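Side-chain contacts in DegT/DnrJ/EryC1/StrS aminotransferase (Brucella abortus 2308, PDB 4QGR), which probably transfers amino groups between substrates with the help of bound pyridoxal-5'-phosphate: residues G52-V57 / I259-M264; A84-S89 / A128-E133; R272-A277 / S355-P360. All coordinates share one frame; numbering follows the deposited sequence.

Overall arrangement
Contacts 1 and 3 share helix 247-278, and they touch where Glu263 CG packs on Pro360 CG at 3.6 Å. Contact 2 belongs to the large, mainly parallel sheet and lies on the other side of the chain's centre from contact 1, with about 34 Å between the centres of the two contacts. Contacts 2 and 3 are buried, whereas contact 1 is only partly so. The chemistry follows the setting: in contact 1 a tyrosine hydroxyl meets a carboxylate that is also ion-paired, in contact 3 a buried tyrosine hydroxyl satisfies a backbone carbonyl, and in contact 2 helix and sheet meet through small and aromatic side chains by van der Waals packing.

Contact 1: G52-V57 / I259-M264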
loop_
_atom_site.group_PDB
_atom_site.type_symbol
_atom_site.label_atom_id
_atom_site.label_comp_id
_atom_site.label_asym_id
_atom_site.label_seq_id
_atom_site.Cartn_x
_atom_site.Cartn_y
_atom_site.Cartn_z
ATOM N N GLY A 52 -9.223 8.580 17.205
ATOM C CA GLY A 52 -9.580 10.016 17.131
ATOM C C GLY A 52 -9.788 10.639 18.522
ATOM O O GLY A 52 -9.272 11.714 18.814
ATOM N N GLU A 53 -10.517 9.958 19.398
ATOM C CA GLU A 53 -10.738 10.491 20.753
ATOM C C GLU A 53 -9.497 10.515 21.580
ATOM O O GLU A 53 -9.273 11.448 22.316
ATOM C CB GLU A 53 -11.840 9.694 21.466
ATOM C CG GLU A 53 -13.137 9.924 20.715
ATOM C CD GLU A 53 -14.381 9.906 21.574
ATOM O OE1 GLU A 53 -14.276 10.130 22.815
ATOM O OE2 GLU A 53 -15.445 9.682 20.975
ATOM N N TYR A 54 -8.650 9.509 21.403
ATOM C CA TYR A 54 -7.367 9.436 22.090
ATOM C C TYR A 54 -6.490 10.639 21.715
ATOM O O TYR A 54 -5.838 11.258 22.575
ATOM C CB TYR A 54 -6.630 8.114 21.735
ATOM C CG TYR A 54 -5.315 7.976 22.445
ATOM C CD1 TYR A 54 -5.259 7.783 23.846
ATOM C CD2 TYR A 54 -4.112 8.057 21.762
ATOM C CE1 TYR A 54 -4.033 7.680 24.500
ATOM C CE2 TYR A 54 -2.907 7.934 22.412
ATOM C CZ TYR A 54 -2.875 7.774 23.778
ATOM O OH TYR A 54 -1.670 7.668 24.422
ATOM N N LEU A 55 -6.473 10.961 20.426
ATOM C CA LEU A 55 -5.600 12.015 19.946
ATOM C C LEU A 55 -6.255 13.403 19.987
ATOM O O LEU A 55 -5.590 14.399 19.710
ATOM C CB LEU A 55 -5.198 11.741 18.495
ATOM C CG LEU A 55 -4.403 10.487 18.213
ATOM C CD1 LEU A 55 -4.151 10.313 16.713
ATOM C CD2 LEU A 55 -3.108 10.478 18.991
ATOM N N GLY A 56 -7.549 13.443 20.254
ATOM C CA GLY A 56 -8.326 14.689 20.150
ATOM C C GLY A 56 -8.440 15.287 18.778
ATOM O O GLY A 56 -8.425 16.511 18.620
ATOM N N VAL A 57 -8.568 14.462 17.754
ATOM C CA VAL A 57 -8.735 14.986 16.394
ATOM C C VAL A 57 -10.074 14.487 15.888
ATOM O O VAL A 57 -10.498 13.370 16.233
ATOM C CB VAL A 57 -7.613 14.545 15.437
ATOM C CG1 VAL A 57 -6.247 14.942 15.977
ATOM C CG2 VAL A 57 -7.666 13.064 15.196
ATOM N N ILE A 259 -4.116 -0.535 25.564
ATOM C CA ILE A 259 -2.992 -0.523 26.492
ATOM C C ILE A 259 -1.930 0.526 26.217
ATOM O O ILE A 259 -0.929 0.628 26.965
ATOM C CB ILE A 259 -2.290 -1.912 26.607
ATOM C CG1 ILE A 259 -1.617 -2.328 25.305
ATOM C CG2 ILE A 259 -3.262 -2.998 27.104
ATOM C CD1 ILE A 259 -0.832 -3.603 25.426
ATOM N N LEU A 260 -2.138 1.337 25.179
ATOM C CA LEU A 260 -1.132 2.319 24.763
ATOM C C LEU A 260 -0.841 3.348 25.861
ATOM O O LEU A 260 0.322 3.659 26.144
ATOM C CB LEU A 260 -1.578 3.024 23.467
ATOM C CG LEU A 260 -0.655 4.096 22.902
ATOM C CD1 LEU A 260 0.701 3.505 22.551
ATOM C CD2 LEU A 260 -1.285 4.737 21.678
ATOM N N GLU A 261 -1.868 3.881 26.496
ATOM C CA GLU A 261 -1.623 4.910 27.502
ATOM C C GLU A 261 -0.789 4.396 28.660
ATOM O O GLU A 261 0.110 5.072 29.083
ATOM C CB GLU A 261 -2.930 5.557 27.992
ATOM C CG GLU A 261 -2.717 6.680 28.986
ATOM C CD GLU A 261 -2.092 7.947 28.427
ATOM O OE1 GLU A 261 -1.899 8.074 27.206
ATOM O OE2 GLU A 261 -1.747 8.841 29.239
ATOM N N ASP A 262 -1.053 3.175 29.143
ATOM C CA ASP A 262 -0.240 2.614 30.238
ATOM C C ASP A 262 1.216 2.372 29.752
ATOM O O ASP A 262 2.195 2.639 30.462
ATOM C CB ASP A 262 -0.876 1.327 30.757
ATOM C CG ASP A 262 -0.185 0.794 31.944
ATOM O OD1 ASP A 262 -0.397 1.341 33.045
ATOM O OD2 ASP A 262 0.545 -0.200 31.819
ATOM N N GLU A 263 1.344 1.865 28.524
ATOM C CA GLU A 263 2.652 1.712 27.903
ATOM C C GLU A 263 3.432 3.031 27.778
ATOM O O GLU A 263 4.653 3.027 27.887
ATOM C CB GLU A 263 2.511 1.111 26.510
ATOM C CG GLU A 263 2.189 -0.372 26.539
ATOM C CD GLU A 263 2.114 -0.998 25.166
ATOM O OE1 GLU A 263 1.929 -0.255 24.162
ATOM O OE2 GLU A 263 2.285 -2.233 25.053
ATOM N N MET A 264 2.728 4.124 27.466
ATOM C CA MET A 264 3.349 5.476 27.463
ATOM C C MET A 264 3.850 5.897 28.847
ATOM O O MET A 264 4.952 6.468 28.977
ATOM C CB MET A 264 2.391 6.522 26.884
ATOM C CG MET A 264 2.253 6.366 25.378
ATOM S SD MET A 264 3.790 6.762 24.515
ATOM C CE MET A 264 3.869 5.541 23.223
#
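Within the Schellman motif that ends helix 42-55, Tyr54 reaches out to Leu260 and Glu261 on the long helix 247-278. In that motif Val57 N bonds to Gly52 O at 3.0 Å, a weaker bond runs from Gly56 N to Glu53 O, and Gly56 takes the positive phi that glycine adopts easily. With CG opposite the backbone N (chi1 -179°), the Tyr54 side chain extends straight across the gap between the two helices. Its hydroxyl OH donates a hydrogen bond of 2.8 Å to Glu261 OE1, meeting that oxygen nearly along its C-O axis. The Glu261 chain reaches this position by bending at chi2 (69°), which turns the carboxylate back toward the tyrosine; its plane stands 67° from that of the ring. OE1 lies near the ring plane at the edge, 3.5 Å from Tyr54 CE1. On the CE2 side of the phenol comes Leu260, whose CD2 branch is 3.7 Å from Tyr54 CE2. Tyrosine suits this partly exposed seam because its ring packs on leucine while its tip stays polar. Glu261 OE2 forms a salt bridge with Arg292, and the Tyr54 side chain also touches Arg292. A phenol donor on one carboxylate oxygen and a guanidinium on the other would be expected to keep Glu261 ionised and to restrain rotation of the carboxylate.

Contact 2: A84-S89 / A128-E133; sequences AVFVPS and AATIKE
In the beta-alpha-beta crossover from strand 105-109 to strand 137-141, the connecting helix 120-133 passes over the intervening strand 83-88, and Thr130 of that helix settles on Phe86 and Ala84. Thr130 OG1 faces the edge of the Phe86 ring, in its plane, 3.6 Å from both CE2 and CZ. The approach is nearly head-on, since the two side chains come from opposite directions, and the oxygen meets the weakly positive C-H rim. That oxygen has its hydrogen bond within the helix, to Ala126 O: a chi1 of -56° sets OG1 beside the backbone N, close to the preceding turn. The same rotamer sends the methyl CG2 toward the strand, where it rests 4.0 Å from Ala84 CB. Threonine therefore fits a buried helix face, its hydroxyl paired locally and its methyl left for packing. Ala84 is small enough to let the helix come near, while Phe86, two residues on and on the same side of the strand, also touches Leu123, Ala126 and Ile127 of the helix. Val85 and Val87 project the other way, against helix 94-101. Helices covering both faces of a largely parallel sheet are typical of the large domain of fold-type I pyridoxal-phosphate enzymes.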
loop_
_atom_site.group_PDB
_atom_site.type_symbol
_atom_site.label_atom_id
_atom_site.label_comp_id
_atom_site.label_asym_id
_atom_site.label_seq_id
_atom_site.Cartn_x
_atom_site.Cartn_y
_atom_site.Cartn_z
ATOM N N ALA A 84 8.120 22.944 -4.231
ATOM C CA ALA A 84 9.100 22.597 -3.209
ATOM C C ALA A 84 8.421 22.186 -1.897
ATOM O O ALA A 84 7.455 22.831 -1.447
ATOM C CB ALA A 84 10.026 23.752 -2.952
ATOM N N VAL A 85 8.929 21.128 -1.291
ATOM C CA VAL A 85 8.445 20.664 0.044
ATOM C C VAL A 85 9.660 20.519 0.963
ATOM O O VAL A 85 10.674 19.851 0.616
ATOM C CB VAL A 85 7.672 19.335 -0.037
ATOM C CG1 VAL A 85 7.242 18.864 1.345
ATOM C CG2 VAL A 85 6.489 19.398 -0.994
ATOM N N PHE A 86 9.604 21.169 2.123
ATOM C CA PHE A 86 10.750 21.276 3.052
ATOM C C PHE A 86 10.681 20.166 4.077
ATOM O O PHE A 86 9.644 20.015 4.733
ATOM C CB PHE A 86 10.752 22.689 3.710
ATOM C CG PHE A 86 10.848 23.764 2.685
ATOM C CD1 PHE A 86 9.693 24.196 2.011
ATOM C CD2 PHE A 86 12.081 24.185 2.226
ATOM C CE1 PHE A 86 9.755 25.097 1.010
ATOM C CE2 PHE A 86 12.160 25.126 1.222
ATOM C CZ PHE A 86 11.013 25.577 0.593
ATOM N N VAL A 87 11.748 19.363 4.140
ATOM C CA VAL A 87 11.799 18.122 4.945
ATOM C C VAL A 87 13.153 17.990 5.628
ATOM O O VAL A 87 14.172 18.562 5.160
ATOM C CB VAL A 87 11.499 16.862 4.069
ATOM C CG1 VAL A 87 10.205 17.073 3.307
ATOM C CG2 VAL A 87 12.606 16.583 3.061
ATOM N N PRO A 88 13.193 17.239 6.752
ATOM C CA PRO A 88 14.519 16.912 7.268
ATOM C C PRO A 88 15.230 15.885 6.402
ATOM O O PRO A 88 14.602 15.145 5.653
ATOM C CB PRO A 88 14.222 16.309 8.652
ATOM C CG PRO A 88 12.759 16.442 8.868
ATOM C CD PRO A 88 12.126 16.591 7.535
ATOM N N SER A 89 16.560 15.916 6.450
ATOM C CA SER A 89 17.386 14.842 5.904
ATOM C C SER A 89 17.600 13.734 6.956
ATOM O O SER A 89 17.781 12.562 6.594
ATOM C CB SER A 89 18.726 15.439 5.466
ATOM O OG SER A 89 19.647 14.432 5.104
ATOM N N ALA A 128 13.179 31.125 2.045
ATOM C CA ALA A 128 13.611 32.375 1.427
ATOM C C ALA A 128 14.527 32.143 0.216
ATOM O O ALA A 128 14.377 32.820 -0.815
ATOM C CB ALA A 128 14.270 33.323 2.435
ATOM N N ALA A 129 15.466 31.224 0.331
ATOM C CA ALA A 129 16.356 30.911 -0.796
ATOM C C ALA A 129 15.594 30.334 -1.987
ATOM O O ALA A 129 15.865 30.678 -3.147
ATOM C CB ALA A 129 17.459 29.966 -0.366
ATOM N N THR A 130 14.607 29.487 -1.707
ATOM C CA THR A 130 13.816 28.906 -2.763
ATOM C C THR A 130 13.038 30.003 -3.470
ATOM O O THR A 130 12.958 30.012 -4.707
ATOM C CB THR A 130 12.861 27.817 -2.224
ATOM O OG1 THR A 130 13.623 26.832 -1.536
ATOM C CG2 THR A 130 12.102 27.168 -3.365
ATOM N N ILE A 131 12.515 30.957 -2.713
ATOM C CA ILE A 131 11.774 32.060 -3.362
ATOM C C ILE A 131 12.734 32.876 -4.215
ATOM O O ILE A 131 12.418 33.199 -5.367
ATOM C CB ILE A 131 11.023 32.909 -2.349
ATOM C CG1 ILE A 131 9.937 32.031 -1.706
ATOM C CG2 ILE A 131 10.414 34.151 -3.007
ATOM C CD1 ILE A 131 9.177 32.681 -0.582
ATOM N N LYS A 132 13.907 33.180 -3.665
ATOM C CA LYS A 132 14.906 33.984 -4.381
ATOM C C LYS A 132 15.380 33.322 -5.682
ATOM O O LYS A 132 15.573 34.006 -6.697
ATOM C CB LYS A 132 16.122 34.256 -3.484
ATOM N N GLU A 133 15.637 32.018 -5.648
ATOM C CA GLU A 133 16.006 31.286 -6.850
ATOM C C GLU A 133 14.862 31.317 -7.915
ATOM O O GLU A 133 15.123 31.427 -9.096
ATOM C CB GLU A 133 16.428 29.857 -6.524
ATOM C CG GLU A 133 16.858 29.084 -7.769
ATOM C CD GLU A 133 17.031 27.600 -7.563
ATOM O OE1 GLU A 133 16.830 27.136 -6.437
ATOM O OE2 GLU A 133 17.351 26.899 -8.548
#

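Contact 3: R272-A277 / S355-P360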
loop_
_atom_site.group_PDB
_atom_site.type_symbol
_atom_site.label_atom_id
_atom_site.label_comp_id
_atom_site.label_asym_id
_atom_site.label_seq_id
_atom_site.Cartn_x
_atom_site.Cartn_y
_atom_site.Cartn_z
ATOM N N ARG A 272 13.300 8.130 31.603
ATOM C CA ARG A 272 13.808 9.007 32.676
ATOM C C ARG A 272 14.881 8.298 33.482
ATOM O O ARG A 272 15.874 8.896 33.874
ATOM C CB ARG A 272 12.660 9.513 33.568
ATOM C CG ARG A 272 11.814 10.570 32.857
ATOM C CD ARG A 272 10.653 11.101 33.708
ATOM N NE ARG A 272 9.817 12.048 32.952
ATOM C CZ ARG A 272 10.108 13.342 32.752
ATOM N NH1 ARG A 272 11.227 13.883 33.226
ATOM N NH2 ARG A 272 9.280 14.112 32.047
ATOM N N ARG A 273 14.686 7.010 33.707
ATOM C CA ARG A 273 15.684 6.223 34.428
ATOM C C ARG A 273 16.996 6.125 33.625
ATOM O O ARG A 273 18.084 6.261 34.212
ATOM C CB ARG A 273 15.134 4.851 34.815
ATOM C CG ARG A 273 15.977 4.118 35.848
ATOM C CD ARG A 273 15.146 3.005 36.465
ATOM N NE ARG A 273 15.885 2.333 37.530
ATOM C CZ ARG A 273 16.614 1.227 37.399
ATOM N NH1 ARG A 273 16.710 0.586 36.241
ATOM N NH2 ARG A 273 17.229 0.726 38.470
ATOM N N TYR A 274 16.930 5.907 32.316
ATOM C CA TYR A 274 18.161 5.970 31.523
ATOM C C TYR A 274 18.803 7.355 31.618
ATOM O O TYR A 274 20.028 7.477 31.763
ATOM C CB TYR A 274 17.879 5.742 30.044
ATOM C CG TYR A 274 17.852 4.338 29.471
ATOM C CD1 TYR A 274 18.867 3.391 29.729
ATOM C CD2 TYR A 274 16.853 3.996 28.551
ATOM C CE1 TYR A 274 18.850 2.145 29.126
ATOM C CE2 TYR A 274 16.822 2.768 27.933
ATOM C CZ TYR A 274 17.840 1.839 28.212
ATOM O OH TYR A 274 17.823 0.636 27.566
ATOM N N ASN A 275 17.993 8.402 31.462
ATOM C CA ASN A 275 18.557 9.761 31.375
ATOM C C ASN A 275 19.322 10.106 32.660
ATOM O O ASN A 275 20.461 10.560 32.578
ATOM C CB ASN A 275 17.486 10.824 31.090
ATOM C CG ASN A 275 17.007 10.807 29.629
ATOM O OD1 ASN A 275 17.588 10.144 28.757
ATOM N ND2 ASN A 275 15.973 11.578 29.355
ATOM N N GLU A 276 18.714 9.827 33.816
ATOM C CA GLU A 276 19.338 10.154 35.103
ATOM C C GLU A 276 20.597 9.324 35.346
ATOM O O GLU A 276 21.557 9.812 35.910
ATOM C CB GLU A 276 18.331 10.010 36.261
ATOM C CG GLU A 276 17.243 11.082 36.192
ATOM C CD GLU A 276 17.807 12.517 36.186
ATOM O OE1 GLU A 276 18.707 12.826 37.017
ATOM O OE2 GLU A 276 17.371 13.345 35.343
ATOM N N ALA A 277 20.626 8.084 34.858
ATOM C CA ALA A 277 21.753 7.204 35.147
ATOM C C ALA A 277 22.907 7.420 34.178
ATOM O O ALA A 277 24.057 7.099 34.507
ATOM C CB ALA A 277 21.302 5.752 35.116
ATOM N N SER A 355 20.854 4.027 19.346
ATOM C CA SER A 355 19.598 3.768 20.019
ATOM C C SER A 355 19.651 2.485 20.857
ATOM O O SER A 355 20.220 1.488 20.442
ATOM C CB SER A 355 18.435 3.738 19.027
ATOM O OG SER A 355 18.402 4.956 18.277
ATOM N N LEU A 356 19.136 2.563 22.080
ATOM C CA LEU A 356 19.226 1.472 23.086
ATOM C C LEU A 356 17.876 0.750 23.187
ATOM O O LEU A 356 16.849 1.297 22.793
ATOM C CB LEU A 356 19.550 2.070 24.462
ATOM C CG LEU A 356 20.766 2.983 24.517
ATOM C CD1 LEU A 356 21.013 3.450 25.953
ATOM C CD2 LEU A 356 21.985 2.212 23.987
ATOM N N PRO A 357 17.853 -0.472 23.734
ATOM C CA PRO A 357 16.588 -1.137 23.930
ATOM C C PRO A 357 15.571 -0.229 24.623
ATOM O O PRO A 357 15.879 0.436 25.594
ATOM C CB PRO A 357 16.949 -2.330 24.808
ATOM C CG PRO A 357 18.383 -2.638 24.411
ATOM C CD PRO A 357 18.994 -1.282 24.216
ATOM N N MET A 358 14.383 -0.151 24.069
ATOM C CA MET A 358 13.387 0.774 24.562
ATOM C C MET A 358 12.027 0.230 24.200
ATOM O O MET A 358 11.702 0.130 23.045
ATOM C CB MET A 358 13.552 2.137 23.939
ATOM C CG MET A 358 12.385 3.091 24.259
ATOM S SD MET A 358 11.861 3.279 26.003
ATOM C CE MET A 358 13.289 4.069 26.551
ATOM N N HIS A 359 11.288 -0.207 25.213
ATOM C CA HIS A 359 9.918 -0.689 25.050
ATOM C C HIS A 359 9.295 -0.758 26.447
ATOM O O HIS A 359 10.022 -0.670 27.450
ATOM C CB HIS A 359 9.886 -2.048 24.333
ATOM C CG HIS A 359 10.740 -3.104 24.949
ATOM N ND1 HIS A 359 10.304 -3.912 25.973
ATOM C CD2 HIS A 359 12.029 -3.453 24.730
ATOM C CE1 HIS A 359 11.251 -4.761 26.298
ATOM N NE2 HIS A 359 12.314 -4.504 25.567
ATOM N N PRO A 360 7.968 -0.951 26.529
ATOM C CA PRO A 360 7.330 -0.886 27.833
ATOM C C PRO A 360 7.697 -1.995 28.801
ATOM O O PRO A 360 7.428 -1.843 29.998
ATOM C CB PRO A 360 5.817 -0.906 27.487
ATOM C CG PRO A 360 5.745 -0.474 26.045
ATOM C CD PRO A 360 6.979 -1.049 25.443
#
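Tyr274 near the end of helix 247-278 plugs against Leu356, Pro357 and Met358, where the chain leaves the two-stranded antiparallel sheet of 298-301 and 353-356, a helix-on-sheet packing in the C-terminal part of the fold. Leu356 CD1 sits over one face of the ring in a CH-pi contact, 4.3 Å from the centroid and 20° off the normal, while its CB lies 3.8 Å from the hydroxyl OH of Tyr274. Met358 reaches the ring's edge: its chain is bent at chi2 and at chi3 (68°), which folds the methyl CE to 4.0 Å from Tyr274 CE2. Methionine suits the spot because its unbranched, flexible thioether can fold along the ring's rim.

Further out, the Tyr274 ring stacks with that of Tyr298, which also pairs by backbone hydrogen bonding with Leu356 and so ties the aromatic pair to the sheet. Gln367 and Ile370 of helix 364-377 pack on Tyr274 too. Tyrosine suits this buried place because its broad ring offers one face to Leu356 and an edge to Met358, while its hydroxyl serves a backbone acceptor: OH donates to a lone pair of Pro357 O at 2.8 Å, lying in the plane of that carbonyl and making an angle of 142° with its C=O bond.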